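Local coordinates for protein putative TRAP PERIPLASMIC SOLUTE BINDING PROTEIN (Haemophilus influenzae, PDB 4PBQ) that binds L-gulonate and probably delivers it, or a related sugar acid, to a TRAP transporter as the periplasmic solute-binding component, at residues N77-G82 with G87-L92; S34-S39 with I212-L217; G234-S239 with K256-Y261. All coordinates share one frame; numbering follows the deposited sequence.

How the contacts relate
Along the chain, contact 1 lies nested inside the loop that contact 2 closes, and contact 3 follows once contact 2 is complete. Contacts 1 and 3, with centres about 13 Å apart, reach one mixed sheet: strand 86-89 of contact 1 pairs antiparallel with strand 231-239 of contact 3. Contact 2 has its centre about 20 Å from that of either neighbour. The three nevertheless converge, since Ser39, Ile88 and Tyr261 pack together where helix 38-54, the sheet and the long helix 248-281 come close. Contact 1 holds Gly90, Leu91 and Leu92 of the L-gulonate pocket, while contacts 2 and 3 lie farther from the ligand.

Contact 1 of 3, residues N77-G82 with G87-L92; sequences NGLRNG and GITGLL. With 2UF (L-gulonate), chain D; SO4 (sulfate ion), chain E.
Leu79, on helix 72-81, packs against the backbone at Gly87 and the methyl of Thr89 on strand 86-89, and this apolar meeting is the whole of the direct contact. Its two methyls divide the work. CD2 rests on the chain at Gly87, 3.7 Å from Gly87 N, while Leu79 CD1 lies a looser 4.5 Å from Thr89 CG2. With CG anti to the carbonyl carbon (chi1 -72°), the leucine fork extends from the helix toward the strand. Gly87, having no side chain, leaves its backbone open to the leucine, and the same isopropyl group also packs on Gln237 of the next strand.

Polar bonds fix the strand end and tie it to the helix start. Thr89 meets the leucine with its methyl and uses OG1 to donate to Gly90 O over 2.9 Å, tilted 20° from the carbonyl plane; Gln237 NE2 bonds to the same hydroxyl. Gly90 N is tied to Glu72 OE2 at the start of helix 72-81, the residue whose OE1 binds L-gulonate.

Ligand contacts begin where the strand ends. Leu91 N donates to O2 of L-gulonate at 2.9 Å, and Gly90, having no side chain, lets that oxygen come within 3.2 Å of its CA. Leu92 CD2 lies 3.6 Å from ligand O4. On the helix, the Arg80 guanidinium grips a sulfate ion, probably from the crystallisation liquor, edge-on through two bonds: NH1 to O3 at 2.9 Å and NH2 to O1 at 2.8 Å. Arg80 NE is held by Tyr134 O.

Strand 59-64, helix 72-81 and strand 86-89 form a beta-alpha-beta crossover that passes over strand 25-30, which lies between the two strands and parallel to both; its second strand leads straight into the sugar-acid pocket.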
# COMPACT_ATOMS: atom_id res chain seq x y z
N ASN A 77 4.21 10.20 -10.57
CA ASN A 77 4.57 10.99 -11.76
C ASN A 77 6.00 11.51 -11.72
O ASN A 77 6.68 11.57 -12.75
CB ASN A 77 3.56 12.10 -11.95
CG ASN A 77 2.23 11.54 -12.45
OD1 ASN A 77 2.23 10.56 -13.20
ND2 ASN A 77 1.14 12.13 -12.03
N GLY A 78 6.44 11.89 -10.53
CA GLY A 78 7.81 12.36 -10.35
C GLY A 78 8.83 11.25 -10.59
O GLY A 78 9.90 11.51 -11.15
N LEU A 79 8.51 10.03 -10.18
CA LEU A 79 9.38 8.88 -10.48
C LEU A 79 9.47 8.69 -11.99
O LEU A 79 10.54 8.48 -12.55
CB LEU A 79 8.84 7.60 -9.82
CG LEU A 79 8.98 7.54 -8.30
CD1 LEU A 79 8.04 6.48 -7.72
CD2 LEU A 79 10.43 7.22 -7.92
N ARG A 80 8.34 8.81 -12.67
CA ARG A 80 8.35 8.56 -14.10
C ARG A 80 9.11 9.64 -14.88
O ARG A 80 9.80 9.31 -15.85
CB ARG A 80 6.92 8.44 -14.62
CG ARG A 80 6.12 7.32 -13.98
CD ARG A 80 4.75 7.21 -14.65
NE ARG A 80 4.91 6.74 -16.02
CZ ARG A 80 3.93 6.76 -16.93
NH1 ARG A 80 2.70 7.19 -16.61
NH2 ARG A 80 4.18 6.34 -18.16
N ASN A 81 9.03 10.90 -14.48
CA ASN A 81 9.72 11.96 -15.21
C ASN A 81 11.11 12.28 -14.67
O ASN A 81 11.82 13.12 -15.23
CB ASN A 81 8.85 13.23 -15.34
CG ASN A 81 8.59 13.94 -14.03
OD1 ASN A 81 9.39 13.88 -13.09
ND2 ASN A 81 7.45 14.65 -13.95
N GLY A 82 11.50 11.63 -13.57
CA GLY A 82 12.82 11.82 -12.99
C GLY A 82 13.01 12.98 -12.03
O GLY A 82 14.08 13.10 -11.43
N GLY A 87 11.12 6.76 -4.29
CA GLY A 87 9.93 6.92 -3.49
C GLY A 87 9.37 5.61 -3.04
O GLY A 87 9.78 4.54 -3.53
N ILE A 88 8.43 5.71 -2.11
CA ILE A 88 7.54 4.58 -1.80
C ILE A 88 6.12 4.99 -2.09
O ILE A 88 5.68 6.02 -1.63
CB ILE A 88 7.64 4.12 -0.34
CG1 ILE A 88 9.09 3.70 -0.01
CG2 ILE A 88 6.64 2.96 -0.08
CD1 ILE A 88 9.33 3.20 1.40
N THR A 89 5.45 4.17 -2.89
CA THR A 89 4.03 4.37 -3.19
C THR A 89 3.35 3.02 -3.09
O THR A 89 4.01 1.99 -3.07
CB THR A 89 3.77 4.94 -4.60
OG1 THR A 89 4.05 3.97 -5.62
CG2 THR A 89 4.62 6.18 -4.86
N GLY A 90 2.02 3.07 -3.12
CA GLY A 90 1.21 1.89 -3.40
C GLY A 90 1.08 1.68 -4.90
O GLY A 90 1.99 2.00 -5.68
N LEU A 91 -0.07 1.16 -5.31
CA LEU A 91 -0.17 0.59 -6.66
C LEU A 91 -0.91 1.51 -7.64
O LEU A 91 -1.57 1.04 -8.56
CB LEU A 91 -0.92 -0.76 -6.58
CG LEU A 91 -0.42 -1.76 -5.53
CD1 LEU A 91 -1.12 -3.12 -5.65
CD2 LEU A 91 1.08 -1.96 -5.65
N LEU A 92 -0.82 2.82 -7.46
CA LEU A 92 -1.61 3.75 -8.27
C LEU A 92 -1.24 3.73 -9.75
O LEU A 92 -2.07 4.11 -10.59
CB LEU A 92 -1.51 5.17 -7.72
CG LEU A 92 -1.98 5.43 -6.30
CD1 LEU A 92 -1.93 6.90 -6.03
CD2 LEU A 92 -3.39 4.85 -6.06
O6A 2UF D . -4.39 6.78 -0.05
C6 2UF D . -4.55 5.60 0.31
O6B 2UF D . -5.52 5.17 0.94
C5 2UF D . -3.41 4.62 -0.02
O5 2UF D . -3.41 3.60 0.96
C4 2UF D . -3.60 4.00 -1.42
O4 2UF D . -3.47 5.02 -2.42
C3 2UF D . -2.55 2.88 -1.64
O3 2UF D . -1.19 3.31 -1.33
C2 2UF D . -2.58 2.36 -3.09
O2 2UF D . -1.86 1.15 -3.05
C1 2UF D . -4.03 2.03 -3.56
O1 2UF D . -3.94 1.40 -4.85
S SO4 E . 1.15 7.24 -20.18
O1 SO4 E . 2.22 6.25 -20.16
O2 SO4 E . 1.52 8.30 -21.12
O3 SO4 E . 0.92 7.83 -18.86
O4 SO4 E . -0.08 6.58 -20.60

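Contact 2 of 3, residues S34-S39 with I212-L217; sequences SDIHPS and IKDSGL
An ST turn leading into helix 38-54 faces helix 209-214, and Ser34, Ile36 and His37 gather round the carboxylate of Asp214. Ser34 CB packs on Asp214 CB at 3.8 Å. The two oxygens of the carboxylate have different neighbours: Asp214 OD1 meets the CD1 methyl of Ile36 at 3.2 Å, a tight approach reached with CG1 of Ile36 wedged between backbone N and carbonyl carbon (chi1 53°), whereas Asp214 OD2 lies at the edge of the His37 ring, in its plane and 3.3 Å from His37 CD2. Ring and carboxylate planes stand 89° apart.

The turn is shaped by Ser34 OG, which accepts an almost straight bond from Ile36 N, and by a type I turn from Ser34 to His37. His37 is the N-cap of helix 38-54: its ND1 accepts from Ser39 N at 3.2 Å, with the donor 30° out of the ring plane, and is also bonded to Ser39 OG. Pro38 CD sits over one face of the ring, near its rim.

Water carries the polar link between the segments. One molecule accepts from Ser34 N and donates to Asp214 OD2, each at 2.9 Å; a second joins Ser34 OG to Asp214 O.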
# COMPACT_ATOMS: atom_id res chain seq x y z
N SER A 34 3.92 8.37 7.71
CA SER A 34 4.53 9.14 8.78
C SER A 34 6.01 8.83 8.93
O SER A 34 6.48 7.77 8.54
CB SER A 34 3.82 8.78 10.09
OG SER A 34 4.55 9.15 11.21
N ASP A 35 6.75 9.75 9.54
CA ASP A 35 8.15 9.48 9.84
C ASP A 35 8.38 8.44 10.91
O ASP A 35 9.53 8.04 11.16
CB ASP A 35 8.91 10.76 10.12
CG ASP A 35 8.50 11.47 11.41
OD1 ASP A 35 7.63 11.00 12.16
OD2 ASP A 35 9.08 12.52 11.68
N ILE A 36 7.32 7.97 11.56
CA ILE A 36 7.47 6.86 12.49
C ILE A 36 6.82 5.57 11.97
O ILE A 36 6.76 4.56 12.67
CB ILE A 36 7.00 7.18 13.92
CG1 ILE A 36 5.58 7.75 13.95
CG2 ILE A 36 7.96 8.17 14.56
CD1 ILE A 36 4.54 6.75 13.58
N HIS A 37 6.36 5.60 10.72
CA HIS A 37 5.93 4.36 10.08
C HIS A 37 7.15 3.43 9.92
O HIS A 37 8.28 3.88 9.66
CB HIS A 37 5.28 4.67 8.72
CG HIS A 37 4.56 3.51 8.12
ND1 HIS A 37 5.16 2.65 7.23
CD2 HIS A 37 3.29 3.07 8.28
CE1 HIS A 37 4.29 1.73 6.87
NE2 HIS A 37 3.15 1.95 7.50
N PRO A 38 6.94 2.11 10.03
CA PRO A 38 8.10 1.20 9.83
C PRO A 38 8.88 1.37 8.52
O PRO A 38 10.09 1.17 8.49
CB PRO A 38 7.46 -0.19 9.91
CG PRO A 38 6.34 0.01 10.91
CD PRO A 38 5.77 1.38 10.53
N SER A 39 8.20 1.69 7.43
CA SER A 39 8.87 1.99 6.17
C SER A 39 9.87 3.14 6.32
O SER A 39 10.99 3.08 5.79
CB SER A 39 7.85 2.30 5.04
OG SER A 39 7.07 3.43 5.35
N ILE A 212 -4.06 4.23 10.11
CA ILE A 212 -5.13 4.75 10.95
C ILE A 212 -4.60 5.36 12.25
O ILE A 212 -5.07 6.41 12.69
CB ILE A 212 -6.16 3.65 11.19
CG1 ILE A 212 -6.87 3.37 9.87
CG2 ILE A 212 -7.18 4.07 12.26
CD1 ILE A 212 -7.78 2.15 9.90
N LYS A 213 -3.56 4.76 12.84
CA LYS A 213 -2.98 5.36 14.04
C LYS A 213 -2.11 6.55 13.67
O LYS A 213 -2.24 7.62 14.27
CB LYS A 213 -2.12 4.36 14.81
CG LYS A 213 -1.63 4.95 16.15
CD LYS A 213 -0.54 4.14 16.81
CE LYS A 213 0.02 4.93 17.97
NZ LYS A 213 1.18 4.28 18.68
N ASP A 214 -1.17 6.33 12.74
CA ASP A 214 -0.10 7.30 12.47
C ASP A 214 -0.72 8.61 12.01
O ASP A 214 -0.20 9.69 12.30
CB ASP A 214 0.80 6.81 11.34
CG ASP A 214 1.69 5.60 11.70
OD1 ASP A 214 1.80 5.21 12.89
OD2 ASP A 214 2.31 5.06 10.74
N SER A 215 -1.78 8.51 11.22
CA SER A 215 -2.44 9.68 10.64
C SER A 215 -3.29 10.46 11.64
O SER A 215 -3.67 11.61 11.36
CB SER A 215 -3.37 9.25 9.51
OG SER A 215 -4.43 8.47 10.06
N GLY A 216 -3.60 9.85 12.78
CA GLY A 216 -4.53 10.42 13.74
C GLY A 216 -6.00 10.21 13.34
O GLY A 216 -6.89 10.70 14.02
N LEU A 217 -6.25 9.47 12.26
CA LEU A 217 -7.65 9.20 11.87
C LEU A 217 -8.43 8.49 12.98
O LEU A 217 -9.65 8.67 13.09
CB LEU A 217 -7.72 8.38 10.57
CG LEU A 217 -7.59 9.22 9.31
CD1 LEU A 217 -7.34 8.31 8.09
CD2 LEU A 217 -8.83 10.08 9.10
O HOH W 1 1.73 6.47 8.24
O HOH W 2 2.64 9.87 12.99

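Contact 3 of 3, residues G234-S239 with K256-Y261; sequences GLLQIS and KAAKLY
Leu236 reaches from strand 231-239 to the long helix 248-281, and its CD2 methyl makes both of its contacts there. CG lies anti to the backbone N (chi1 175°), which carries the branched end out toward the helix. Leu236 CD2 comes to 3.8 Å from Tyr261 CD2, and sits 4.3 Å from the ring centroid, 29° off the normal: an off-centre CH-pi contact with the two side chains crossing at a slant. The same methyl lies 4.4 Å from Ala258 CB, one helical turn earlier.

Tyr261 serves both an apolar and a polar partner. While its ring accepts the leucine methyl, its hydroxyl binds a water at 2.7 Å from Tyr261 OH that lies in the ring plane; this water donates to Gly234 O over 2.9 Å, so the phenol reaches the strand backbone two residues from Leu236 through a single molecule. Ile88, on the neighbouring strand 86-89, touches both Leu236 and Tyr261, and Ser39 and Ala42 of helix 38-54 also line the tyrosine.

The contact thus seats a helix on a mixed sheet largely by buried methyl and ring surface. The water gives Gly234 O a hydrogen bond and links it to the tyrosine hydroxyl inside this otherwise apolar interface.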
# COMPACT_ATOMS: atom_id res chain seq x y z
N GLY A 234 3.83 -1.61 -0.06
CA GLY A 234 4.51 -0.35 -0.30
C GLY A 234 5.75 -0.61 -1.16
O GLY A 234 6.68 -1.31 -0.74
N LEU A 235 5.74 -0.08 -2.37
CA LEU A 235 6.79 -0.35 -3.35
C LEU A 235 7.91 0.67 -3.24
O LEU A 235 7.68 1.86 -3.39
CB LEU A 235 6.21 -0.29 -4.77
CG LEU A 235 5.45 -1.53 -5.30
CD1 LEU A 235 4.53 -2.11 -4.33
CD2 LEU A 235 4.72 -1.08 -6.60
N LEU A 236 9.13 0.20 -2.98
CA LEU A 236 10.30 1.07 -2.98
C LEU A 236 10.84 1.12 -4.38
O LEU A 236 11.21 0.08 -4.94
CB LEU A 236 11.37 0.50 -2.06
CG LEU A 236 12.70 1.24 -2.03
CD1 LEU A 236 12.52 2.69 -1.60
CD2 LEU A 236 13.61 0.52 -1.06
N GLN A 237 10.90 2.32 -4.93
CA GLN A 237 11.15 2.53 -6.34
C GLN A 237 12.22 3.59 -6.56
O GLN A 237 12.36 4.49 -5.76
CB GLN A 237 9.87 3.03 -7.00
CG GLN A 237 8.74 2.02 -7.01
CD GLN A 237 7.38 2.69 -7.15
OE1 GLN A 237 6.88 2.90 -8.26
NE2 GLN A 237 6.82 3.09 -6.02
N ILE A 238 12.92 3.49 -7.69
CA ILE A 238 13.86 4.54 -8.10
C ILE A 238 13.50 4.89 -9.55
O ILE A 238 13.19 4.01 -10.35
CB ILE A 238 15.32 4.08 -7.90
CG1 ILE A 238 16.32 5.19 -8.22
CG2 ILE A 238 15.65 2.91 -8.73
CD1 ILE A 238 17.60 5.06 -7.33
N SER A 239 13.49 6.17 -9.87
CA SER A 239 13.29 6.58 -11.24
C SER A 239 14.30 5.92 -12.17
O SER A 239 15.50 5.86 -11.88
CB SER A 239 13.45 8.09 -11.36
OG SER A 239 13.39 8.51 -12.71
N LYS A 256 21.59 -4.32 -2.48
CA LYS A 256 21.90 -4.83 -1.14
C LYS A 256 21.09 -4.06 -0.09
O LYS A 256 20.50 -4.63 0.82
CB LYS A 256 23.40 -4.68 -0.85
CG LYS A 256 23.84 -5.10 0.57
CD LYS A 256 25.35 -4.82 0.83
CE LYS A 256 25.78 -5.21 2.23
NZ LYS A 256 27.25 -5.08 2.43
N ALA A 257 21.08 -2.75 -0.23
CA ALA A 257 20.36 -1.90 0.71
C ALA A 257 18.84 -2.17 0.62
O ALA A 257 18.14 -2.15 1.63
CB ALA A 257 20.69 -0.46 0.44
N ALA A 258 18.34 -2.39 -0.58
CA ALA A 258 16.90 -2.61 -0.76
C ALA A 258 16.50 -3.95 -0.16
O ALA A 258 15.44 -4.07 0.44
CB ALA A 258 16.54 -2.56 -2.24
N LYS A 259 17.35 -4.96 -0.33
CA LYS A 259 17.09 -6.30 0.22
C LYS A 259 17.07 -6.26 1.75
O LYS A 259 16.15 -6.82 2.37
CB LYS A 259 18.14 -7.29 -0.27
CG LYS A 259 18.00 -8.71 0.32
CD LYS A 259 19.04 -9.65 -0.28
CE LYS A 259 18.83 -11.09 0.19
NZ LYS A 259 18.83 -11.19 1.68
N LEU A 260 18.06 -5.59 2.36
CA LEU A 260 18.09 -5.38 3.81
C LEU A 260 16.87 -4.56 4.27
O LEU A 260 16.20 -4.94 5.25
CB LEU A 260 19.38 -4.67 4.23
CG LEU A 260 19.64 -4.50 5.73
CD1 LEU A 260 19.76 -5.85 6.44
CD2 LEU A 260 20.91 -3.65 5.97
N TYR A 261 16.57 -3.47 3.57
CA TYR A 261 15.36 -2.69 3.85
C TYR A 261 14.13 -3.61 3.88
O TYR A 261 13.33 -3.57 4.82
CB TYR A 261 15.17 -1.58 2.82
CG TYR A 261 13.76 -1.03 2.86
CD1 TYR A 261 13.41 -0.03 3.76
CD2 TYR A 261 12.77 -1.54 2.04
CE1 TYR A 261 12.13 0.47 3.82
CE2 TYR A 261 11.47 -1.06 2.11
CZ TYR A 261 11.16 -0.05 3.01
OH TYR A 261 9.88 0.46 3.13
O HOH W 3 7.66 -0.42 1.86